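Local coordinates for protein nickel-dependent hydrogenase large subunit (Allochromatium vinosum, PDB 3MYR) that forms the large subunit of a membrane-bound [NiFe] hydrogenase, carrying the nickel-iron centre at which molecular hydrogen is oxidised for an electron acceptor, at residues B[193-196]-B[197-200]; B[98-101]-B[102-106]; B[436-439]-B[440-444]; B[202-205]-B[206-210]. All coordinates share one frame; numbering follows the deposited sequence.

Contact 1: residues B[193-196]-B[197-200]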
loop_
_atom_site.group_PDB
_atom_site.type_symbol
_atom_site.label_atom_id
_atom_site.label_comp_id
_atom_site.label_asym_id
_atom_site.label_seq_id
_atom_site.Cartn_x
_atom_site.Cartn_y
_atom_site.Cartn_z
ATOM N N GLU B 193 -3.891 17.684 9.120
ATOM C CA GLU B 193 -5.090 17.773 8.296
ATOM C C GLU B 193 -5.149 16.610 7.289
ATOM O O GLU B 193 -6.229 16.111 6.982
ATOM C CB GLU B 193 -5.143 19.098 7.520
ATOM C CG GLU B 193 -5.098 20.331 8.367
ATOM C CD GLU B 193 -6.390 20.443 9.239
ATOM O OE1 GLU B 193 -7.456 19.937 8.782
ATOM O OE2 GLU B 193 -6.321 20.972 10.392
ATOM N N ALA B 194 -4.007 16.198 6.738
ATOM C CA ALA B 194 -3.993 15.096 5.783
ATOM C C ALA B 194 -4.470 13.802 6.422
ATOM O O ALA B 194 -5.108 13.004 5.725
ATOM C CB ALA B 194 -2.564 14.899 5.113
ATOM N N LEU B 195 -4.208 13.580 7.737
ATOM C CA LEU B 195 -4.741 12.362 8.328
ATOM C C LEU B 195 -6.272 12.422 8.397
ATOM O O LEU B 195 -6.909 11.403 8.204
ATOM C CB LEU B 195 -4.224 12.098 9.765
ATOM C CG LEU B 195 -2.769 11.789 9.895
ATOM C CD1 LEU B 195 -2.367 12.015 11.392
ATOM C CD2 LEU B 195 -2.604 10.321 9.424
ATOM N N ALA B 196 -6.869 13.571 8.768
ATOM C CA ALA B 196 -8.347 13.662 8.821
ATOM C C ALA B 196 -8.924 13.552 7.379
ATOM O O ALA B 196 -9.939 12.911 7.139
ATOM C CB ALA B 196 -8.788 14.974 9.454
ATOM N N TRP B 197 -8.276 14.212 6.431
ATOM C CA TRP B 197 -8.777 14.189 5.064
ATOM C C TRP B 197 -8.713 12.756 4.465
ATOM O O TRP B 197 -9.661 12.276 3.793
ATOM C CB TRP B 197 -7.913 15.167 4.196
ATOM C CG TRP B 197 -8.169 14.993 2.732
ATOM C CD1 TRP B 197 -9.149 15.615 1.963
ATOM C CD2 TRP B 197 -7.441 14.115 1.847
ATOM N NE1 TRP B 197 -9.026 15.170 0.650
ATOM C CE2 TRP B 197 -7.964 14.295 0.557
ATOM C CE3 TRP B 197 -6.333 13.261 2.020
ATOM C CZ2 TRP B 197 -7.506 13.547 -0.543
ATOM C CZ3 TRP B 197 -5.926 12.472 0.952
ATOM C CH2 TRP B 197 -6.479 12.669 -0.336
ATOM N N GLN B 198 -7.631 12.035 4.767
ATOM C CA GLN B 198 -7.466 10.714 4.115
ATOM C C GLN B 198 -8.541 9.719 4.535
ATOM O O GLN B 198 -9.004 8.938 3.729
ATOM C CB GLN B 198 -6.054 10.150 4.267
ATOM C CG GLN B 198 -5.566 9.823 5.679
ATOM C CD GLN B 198 -6.143 8.554 6.261
ATOM O OE1 GLN B 198 -6.505 7.579 5.546
ATOM N NE2 GLN B 198 -6.259 8.559 7.570
ATOM N N ARG B 199 -8.975 9.779 5.794
ATOM C CA ARG B 199 -9.896 8.778 6.309
ATOM C C ARG B 199 -11.302 9.117 5.837
ATOM O O ARG B 199 -12.128 8.219 5.615
ATOM C CB ARG B 199 -9.858 8.649 7.848
ATOM C CG ARG B 199 -10.295 9.924 8.658
ATOM C CD ARG B 199 -10.190 9.593 10.205
ATOM N NE ARG B 199 -8.818 9.168 10.546
ATOM C CZ ARG B 199 -7.899 9.985 11.088
ATOM N NH1 ARG B 199 -6.670 9.532 11.340
ATOM N NH2 ARG B 199 -8.258 11.212 11.506
ATOM N N ASP B 200 -11.531 10.373 5.559
ATOM C CA ASP B 200 -12.736 10.701 4.817
ATOM C C ASP B 200 -12.756 10.263 3.360
ATOM O O ASP B 200 -13.728 9.658 2.877
ATOM C CB ASP B 200 -12.980 12.185 4.896
ATOM C CG ASP B 200 -14.182 12.471 5.741
ATOM O OD1 ASP B 200 -14.103 12.102 6.992
ATOM O OD2 ASP B 200 -15.257 12.791 5.067
HETATM O O HOH W 1 -11.880 12.905 9.017
#

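Contact 2: residues B[98-101]-B[102-106]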
loop_
_atom_site.group_PDB
_atom_site.type_symbol
_atom_site.label_atom_id
_atom_site.label_comp_id
_atom_site.label_asym_id
_atom_site.label_seq_id
_atom_site.Cartn_x
_atom_site.Cartn_y
_atom_site.Cartn_z
ATOM N N ALA B 98 -9.181 7.579 -7.145
ATOM C CA ALA B 98 -9.317 7.803 -5.669
ATOM C C ALA B 98 -8.120 7.191 -4.969
ATOM O O ALA B 98 -7.643 7.739 -3.941
ATOM C CB ALA B 98 -10.604 7.173 -5.089
ATOM N N GLN B 99 -7.640 6.040 -5.467
ATOM C CA GLN B 99 -6.501 5.376 -4.776
ATOM C C GLN B 99 -5.187 6.202 -4.942
ATOM O O GLN B 99 -4.366 6.322 -4.011
ATOM C CB GLN B 99 -6.298 3.951 -5.357
ATOM C CG GLN B 99 -4.994 3.281 -4.870
ATOM C CD GLN B 99 -4.960 3.138 -3.320
ATOM O OE1 GLN B 99 -5.992 2.968 -2.704
ATOM N NE2 GLN B 99 -3.757 3.213 -2.707
ATOM N N TYR B 100 -4.903 6.658 -6.177
ATOM C CA TYR B 100 -3.775 7.520 -6.410
ATOM C C TYR B 100 -3.766 8.713 -5.465
ATOM O O TYR B 100 -2.724 9.066 -4.892
ATOM C CB TYR B 100 -3.838 8.136 -7.830
ATOM C CG TYR B 100 -3.040 7.356 -8.815
ATOM C CD1 TYR B 100 -3.545 6.155 -9.368
ATOM C CD2 TYR B 100 -1.852 7.855 -9.300
ATOM C CE1 TYR B 100 -2.860 5.460 -10.382
ATOM C CE2 TYR B 100 -1.165 7.168 -10.309
ATOM C CZ TYR B 100 -1.673 6.008 -10.883
ATOM O OH TYR B 100 -0.938 5.374 -11.936
ATOM N N ILE B 101 -4.893 9.402 -5.398
ATOM C CA ILE B 101 -4.936 10.678 -4.651
ATOM C C ILE B 101 -4.718 10.401 -3.158
ATOM O O ILE B 101 -3.905 11.026 -2.529
ATOM C CB ILE B 101 -6.238 11.345 -4.934
ATOM C CG1 ILE B 101 -6.137 11.807 -6.423
ATOM C CG2 ILE B 101 -6.412 12.612 -4.076
ATOM C CD1 ILE B 101 -7.531 11.885 -7.005
ATOM N N HIS B 102 -5.420 9.403 -2.614
ATOM C CA HIS B 102 -5.267 9.027 -1.228
ATOM C C HIS B 102 -3.804 8.688 -0.979
ATOM O O HIS B 102 -3.206 9.121 -0.028
ATOM C CB HIS B 102 -6.162 7.780 -0.938
ATOM C CG HIS B 102 -6.067 7.300 0.471
ATOM N ND1 HIS B 102 -5.104 6.398 0.891
ATOM C CD2 HIS B 102 -6.782 7.636 1.576
ATOM C CE1 HIS B 102 -5.283 6.159 2.183
ATOM N NE2 HIS B 102 -6.262 6.933 2.630
ATOM N N ASP B 103 -3.245 7.826 -1.823
ATOM C CA ASP B 103 -1.940 7.229 -1.601
ATOM C C ASP B 103 -0.798 8.307 -1.757
ATOM O O ASP B 103 0.065 8.415 -0.906
ATOM C CB ASP B 103 -1.809 6.131 -2.671
ATOM C CG ASP B 103 -0.691 5.171 -2.424
ATOM O OD1 ASP B 103 0.337 5.550 -1.767
ATOM O OD2 ASP B 103 -0.840 3.996 -2.902
ATOM N N HIS B 104 -0.838 9.156 -2.781
ATOM C CA HIS B 104 0.183 10.193 -2.963
ATOM C C HIS B 104 0.188 11.216 -1.849
ATOM O O HIS B 104 1.264 11.655 -1.455
ATOM C CB HIS B 104 -0.020 10.939 -4.310
ATOM C CG HIS B 104 0.394 10.121 -5.506
ATOM N ND1 HIS B 104 1.096 8.933 -5.369
ATOM C CD2 HIS B 104 0.335 10.375 -6.839
ATOM C CE1 HIS B 104 1.414 8.477 -6.570
ATOM N NE2 HIS B 104 0.937 9.314 -7.478
ATOM N N VAL B 105 -1.010 11.654 -1.408
ATOM C CA VAL B 105 -1.110 12.681 -0.368
ATOM C C VAL B 105 -0.510 12.096 0.924
ATOM O O VAL B 105 0.316 12.742 1.586
ATOM C CB VAL B 105 -2.587 13.123 -0.143
ATOM C CG1 VAL B 105 -2.793 13.819 1.267
ATOM C CG2 VAL B 105 -3.036 14.044 -1.309
ATOM N N MET B 106 -0.857 10.857 1.246
ATOM C CA MET B 106 -0.300 10.303 2.514
ATOM C C MET B 106 1.174 10.001 2.307
ATOM O O MET B 106 1.926 10.121 3.266
ATOM C CB MET B 106 -0.954 8.940 2.886
ATOM C CG MET B 106 -2.451 9.149 3.351
ATOM S SD MET B 106 -3.053 7.525 4.033
ATOM C CE MET B 106 -2.205 7.313 5.609
HETATM O O HOH W 2 -3.350 4.534 0.148
#

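Contact 3: residues B[436-439]-B[440-444]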
loop_
_atom_site.group_PDB
_atom_site.type_symbol
_atom_site.label_atom_id
_atom_site.label_comp_id
_atom_site.label_asym_id
_atom_site.label_seq_id
_atom_site.Cartn_x
_atom_site.Cartn_y
_atom_site.Cartn_z
ATOM N N GLU B 436 1.002 14.743 -11.029
ATOM C CA GLU B 436 0.103 13.750 -11.634
ATOM C C GLU B 436 -1.128 13.599 -10.752
ATOM O O GLU B 436 -2.205 13.282 -11.262
ATOM C CB GLU B 436 0.805 12.396 -11.882
ATOM C CG GLU B 436 0.888 11.531 -10.614
ATOM C CD GLU B 436 1.446 10.130 -10.929
ATOM O OE1 GLU B 436 1.559 9.282 -10.001
ATOM O OE2 GLU B 436 1.806 9.886 -12.117
ATOM N N SER B 437 -1.007 13.869 -9.448
ATOM C CA SER B 437 -2.231 13.979 -8.576
ATOM C C SER B 437 -3.210 15.048 -9.039
ATOM O O SER B 437 -4.420 14.845 -9.007
ATOM C CB SER B 437 -1.903 14.301 -7.120
ATOM O OG SER B 437 -1.040 13.286 -6.635
ATOM N N LYS B 438 -2.691 16.185 -9.449
ATOM C CA LYS B 438 -3.536 17.250 -9.993
ATOM C C LYS B 438 -4.190 16.784 -11.311
ATOM O O LYS B 438 -5.387 17.038 -11.591
ATOM C CB LYS B 438 -2.680 18.522 -10.226
ATOM C CG LYS B 438 -3.392 19.647 -11.042
ATOM C CD LYS B 438 -4.803 19.993 -10.403
ATOM C CE LYS B 438 -5.392 21.309 -11.018
ATOM N NZ LYS B 438 -6.826 21.477 -10.455
ATOM N N ILE B 439 -3.442 16.085 -12.132
ATOM C CA ILE B 439 -4.022 15.660 -13.414
ATOM C C ILE B 439 -5.160 14.663 -13.118
ATOM O O ILE B 439 -6.201 14.718 -13.755
ATOM C CB ILE B 439 -2.945 15.014 -14.315
ATOM C CG1 ILE B 439 -1.945 16.116 -14.795
ATOM C CG2 ILE B 439 -3.626 14.241 -15.537
ATOM C CD1 ILE B 439 -0.773 15.556 -15.552
ATOM N N LEU B 440 -4.962 13.756 -12.156
ATOM C CA LEU B 440 -5.934 12.682 -11.915
ATOM C C LEU B 440 -7.167 13.261 -11.244
ATOM O O LEU B 440 -8.294 12.832 -11.482
ATOM C CB LEU B 440 -5.349 11.613 -11.007
ATOM C CG LEU B 440 -4.550 10.645 -11.839
ATOM C CD1 LEU B 440 -3.759 9.748 -10.943
ATOM C CD2 LEU B 440 -5.539 9.789 -12.579
ATOM N N VAL B 441 -6.953 14.170 -10.314
ATOM C CA VAL B 441 -8.096 14.719 -9.620
ATOM C C VAL B 441 -9.028 15.519 -10.559
ATOM O O VAL B 441 -10.212 15.346 -10.462
ATOM C CB VAL B 441 -7.719 15.528 -8.326
ATOM C CG1 VAL B 441 -7.457 16.996 -8.651
ATOM C CG2 VAL B 441 -8.794 15.372 -7.364
ATOM N N ASP B 442 -8.492 16.243 -11.543
ATOM C CA ASP B 442 -9.301 16.869 -12.577
ATOM C C ASP B 442 -9.996 15.845 -13.447
ATOM O O ASP B 442 -11.068 16.110 -13.868
ATOM C CB ASP B 442 -8.475 17.802 -13.499
ATOM C CG ASP B 442 -7.925 19.038 -12.747
ATOM O OD1 ASP B 442 -7.095 19.792 -13.322
ATOM O OD2 ASP B 442 -8.362 19.279 -11.583
ATOM N N ALA B 443 -9.393 14.686 -13.714
ATOM C CA ALA B 443 -10.052 13.694 -14.573
ATOM C C ALA B 443 -11.290 13.012 -13.920
ATOM O O ALA B 443 -12.156 12.472 -14.641
ATOM C CB ALA B 443 -9.056 12.624 -14.990
ATOM N N MET B 444 -11.304 12.964 -12.579
ATOM C CA MET B 444 -12.338 12.277 -11.818
ATOM C C MET B 444 -13.705 12.787 -12.185
ATOM O O MET B 444 -14.606 11.984 -12.242
ATOM C CB MET B 444 -12.174 12.450 -10.291
ATOM C CG MET B 444 -10.878 11.801 -9.695
ATOM S SD MET B 444 -11.041 10.034 -9.587
ATOM C CE MET B 444 -12.165 9.927 -8.134
HETATM O O HOH W 3 -7.739 22.419 -13.098
#

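Contact 4: residues B[202-205]-B[206-210]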
loop_
_atom_site.group_PDB
_atom_site.type_symbol
_atom_site.label_atom_id
_atom_site.label_comp_id
_atom_site.label_asym_id
_atom_site.label_seq_id
_atom_site.Cartn_x
_atom_site.Cartn_y
_atom_site.Cartn_z
ATOM N N ALA B 202 -11.250 7.750 2.031
ATOM C CA ALA B 202 -11.365 6.307 1.970
ATOM C C ALA B 202 -12.806 5.819 1.860
ATOM O O ALA B 202 -13.042 4.659 1.477
ATOM C CB ALA B 202 -10.730 5.700 3.210
ATOM N N LYS B 203 -13.774 6.656 2.243
ATOM C CA LYS B 203 -15.219 6.282 2.099
ATOM C C LYS B 203 -15.596 6.055 0.646
ATOM O O LYS B 203 -16.571 5.366 0.354
ATOM C CB LYS B 203 -16.091 7.461 2.627
ATOM C CG LYS B 203 -15.970 7.607 4.152
ATOM C CD LYS B 203 -16.812 8.759 4.599
ATOM C CE LYS B 203 -16.709 8.846 6.141
ATOM N NZ LYS B 203 -17.492 10.104 6.428
ATOM N N PHE B 204 -14.820 6.648 -0.279
ATOM C CA PHE B 204 -15.106 6.468 -1.700
ATOM C C PHE B 204 -14.970 4.980 -2.101
ATOM O O PHE B 204 -15.853 4.423 -2.760
ATOM C CB PHE B 204 -14.063 7.267 -2.526
ATOM C CG PHE B 204 -14.410 7.437 -4.006
ATOM C CD1 PHE B 204 -15.086 8.568 -4.454
ATOM C CD2 PHE B 204 -14.011 6.477 -4.943
ATOM C CE1 PHE B 204 -15.326 8.779 -5.830
ATOM C CE2 PHE B 204 -14.321 6.637 -6.296
ATOM C CZ PHE B 204 -14.935 7.822 -6.741
ATOM N N HIS B 205 -13.839 4.346 -1.790
ATOM C CA HIS B 205 -13.745 2.904 -2.029
ATOM C C HIS B 205 -14.814 2.064 -1.264
ATOM O O HIS B 205 -15.243 1.003 -1.757
ATOM C CB HIS B 205 -12.359 2.383 -1.635
ATOM C CG HIS B 205 -11.289 2.788 -2.591
ATOM N ND1 HIS B 205 -9.954 2.466 -2.402
ATOM C CD2 HIS B 205 -11.369 3.433 -3.788
ATOM C CE1 HIS B 205 -9.272 2.841 -3.470
ATOM N NE2 HIS B 205 -10.099 3.449 -4.313
ATOM N N ALA B 206 -15.290 2.551 -0.124
ATOM C CA ALA B 206 -16.249 1.727 0.630
ATOM C C ALA B 206 -17.603 1.738 -0.085
ATOM O O ALA B 206 -18.279 0.716 -0.179
ATOM C CB ALA B 206 -16.376 2.256 2.070
ATOM N N ILE B 207 -17.944 2.871 -0.695
ATOM C CA ILE B 207 -19.199 2.928 -1.423
ATOM C C ILE B 207 -19.268 1.914 -2.602
ATOM O O ILE B 207 -20.178 1.113 -2.676
ATOM C CB ILE B 207 -19.537 4.356 -1.871
ATOM C CG1 ILE B 207 -19.808 5.230 -0.645
ATOM C CG2 ILE B 207 -20.770 4.369 -2.891
ATOM C CD1 ILE B 207 -19.920 6.782 -1.002
ATOM N N PHE B 208 -18.226 1.851 -3.391
ATOM C CA PHE B 208 -18.218 1.008 -4.570
ATOM C C PHE B 208 -17.675 -0.373 -4.211
ATOM O O PHE B 208 -18.072 -1.348 -4.813
ATOM C CB PHE B 208 -17.250 1.658 -5.550
ATOM C CG PHE B 208 -17.850 2.874 -6.236
ATOM C CD1 PHE B 208 -18.979 2.722 -7.058
ATOM C CD2 PHE B 208 -17.294 4.130 -6.072
ATOM C CE1 PHE B 208 -19.556 3.846 -7.741
ATOM C CE2 PHE B 208 -17.847 5.261 -6.740
ATOM C CZ PHE B 208 -18.992 5.104 -7.581
ATOM N N GLY B 209 -16.771 -0.445 -3.219
ATOM C CA GLY B 209 -16.024 -1.665 -3.037
ATOM C C GLY B 209 -16.309 -2.301 -1.697
ATOM O O GLY B 209 -15.683 -3.301 -1.379
ATOM N N GLY B 210 -17.166 -1.659 -0.863
ATOM C CA GLY B 210 -17.568 -2.285 0.405
ATOM C C GLY B 210 -16.673 -1.919 1.587
ATOM O O GLY B 210 -17.141 -1.878 2.705
#

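Contact 1: residues B[193-196]-B[197-200]
Glu193 O accepts Trp197 N at 2.8 Å and Ala194 O takes Gln198 N at 2.9 Å, the i to i+4 backbone bonds of helix 181-201, one of the alpha helices of the large subunit that face the small subunit. Farther on, Asp200 N reaches Ala196 O only weakly, and a water donates to both Ala196 O, at 2.7 Å, and Asp200 OD1. Two side chains fold back over Leu195 O: one bonds it weakly, the other only lies across it. Gln198 and Arg199 both place CG in the crowded position between backbone N and carbonyl carbon (chi1 64° and 63°), uncommon within a helix because it drives CG against the preceding turn; Gln198 CG indeed lies 3.2 Å from Ala194 O. A second bend at chi2 brings Gln198 NE2 to Leu195 O in the weak bond, while its firmer partner is Thr22 O of the small subunit. The Arg199 guanidinium is laid flat above the same oxygen, and its charge is met by Glu30 of the small subunit. Long, flexible polar side chains suit this subunit boundary. On another side, Trp197 sends its broad indole between helices, stacking on Phe252 and giving NE1 to Ser248 O. Arg199 NH2 comes close to the Ala196 backbone, and Leu195 O, 3.4 Å from Arg199 CZ, sits over the centre of the guanidinium face.

Contact 2: residues B[98-101]-B[102-106]
Gln99 and Asp103 are joined side chain to side chain across one turn of helix 86-112, a long alpha helix in the interior of the large subunit that passes beside the nickel-iron centre. Gln99 swings CG away from its backbone N and then bends at chi2 (60°), which turns the amide along the helix toward the next turn. NE2 thereby reaches Asp103 OD2 at 3.0 Å, the oxygen being met on its anti side from somewhat outside the carboxylate plane; amide and carboxylate stand nearly perpendicular, 81° apart. A carboxylate suits this place because its two oxygens can serve two donors: OD2 takes Gln99 and OD1 pairs with Arg487 of the active-centre pocket. Asp103 is thus a second-shell residue linking Gln99 to a first-shell arginine, and it also packs on Cys64. Gln99 NE2 has a further partner in a water, which is 2.7 Å from His102 ND1 in the plane of that imidazole. His102, extended with CG anti to its N, offers NE2 to Gln198 OE1 on helix 181-201, while Met106 CG lies over one of its faces. On another side of the helix Tyr100 and His104 run alongside each other, pointing the same way. The rim of the tyrosine is turned to the imidazole face in an offset edge-to-face pair, planes at 79° and centroids 5.5 Å apart. Each ring is anchored at its far end: Tyr100 OH bonds Glu484 O, and His104 NE2 bonds Glu436 OE1. The closest ring atoms are Tyr100 CD2 and His104 NE2, 3.6 Å apart.

Contact 3: residues B[436-439]-B[440-444]
Lys438 and Asp442, one turn apart on helix 426-456, form an i to i+4 salt bridge on the flank of a long alpha helix packed inside the large subunit. Backbone bonds give the framework: Leu440 N to Glu436 O and Val441 N to Ser437 O are both 2.9 Å, while Asp442 N to Lys438 O and Ala443 N to Ile439 O lengthen to 3.2 Å. Among the charged groups, Lys438 bends at chi2 (52°) and is otherwise extended, which lays its chain along the helix so that NZ meets Asp442 OD2 at 2.9 Å through the syn lone pair. Asp442 holds CG beside its own backbone N (chi1 -66°), bringing the carboxylate back toward the preceding turn. Neither charge relies on this pair alone. Lys438 NZ also bridges to Asp254, Asp442 OD2 to Arg250, and Asp442 OD1 takes Gln404 NE2, a network tying this helix to helices 236-265 and 403-416. Glu436, directed to another side, forms a salt bridge with Arg393 through the oxygen that also holds His104. Apolar contacts join the helices: Ile439 lies against Leu408 and Leu397, Leu440 against Tyr100, Val441 against Met249, branched side chains that suit these buried helix-helix faces. Water supplies the last link, accepting from Lys438 NZ at 3.0 Å and donating to Asp442 OD1 at 2.7 Å, so lysine and aspartate are also bridged indirectly through the carboxylate's second oxygen.

Contact 4: residues B[202-205]-B[206-210]
His205 O receives Gly209 N at 2.6 Å, a short backbone bond in the last turn of helix 203-209, a brief alpha helix lying at the small-subunit interface. Gly210 N closes the end on Ala206 O at 2.7 Å. Gly210 then leaves helical geometry with a positive phi of 91°, readily adopted because glycine has no beta carbon to press on the preceding carbonyl. At the other end Ile207 N bonds Lys203 O at 3.0 Å, whereas Ala206 N makes only weak bonds, to Ala202 O and Lys203 O. The His205 imidazole uses both nitrogens beyond this helix, NE2 toward Met95 O and ND1 toward Asn212 OD1, a double grip that fixes its ring and ties the short helix to helix 86-112 and to the loop that follows. Packing comes next. Ala206 packs on Asn234 and Ile207 on Thr237 of the small subunit, an apolar pair at a buried boundary. Phe204 and Phe208 lie one turn apart on the inner side, against Leu94, Ala98 and Ile91 of helix 86-112. Phe204 projects with CG anti to its backbone N (chi1 -167°) and Phe208 with CG beside its own, which lets the rings converge. Their planes are inclined at 58°, and the nearest approach is 3.8 Å, between Phe204 CE2 and Phe208 CE2, the latter sitting over a face of the Phe204 ring.

Overall arrangement
Along the chain the order is contact 2, contact 1, contact 4 and contact 3, each spanning about two helix turns. Contact 2, on helix 86-112, is the hub: its centre lies about 11 Å from those of contacts 1 and 3 and about 14 Å from that of contact 4, and it touches all three. Contacts 1 and 3, whose centres are about 18 Å apart, have helix 86-112 between them, and contacts 1 and 4 lie on consecutive helices, 181-201 and 203-209, that meet the small subunit. Contact 3, on helix 426-456, touches contact 4 through Met444 CE on Phe204 CZ. The bundle thus connects the subunit interface to the surroundings of the nickel-iron centre.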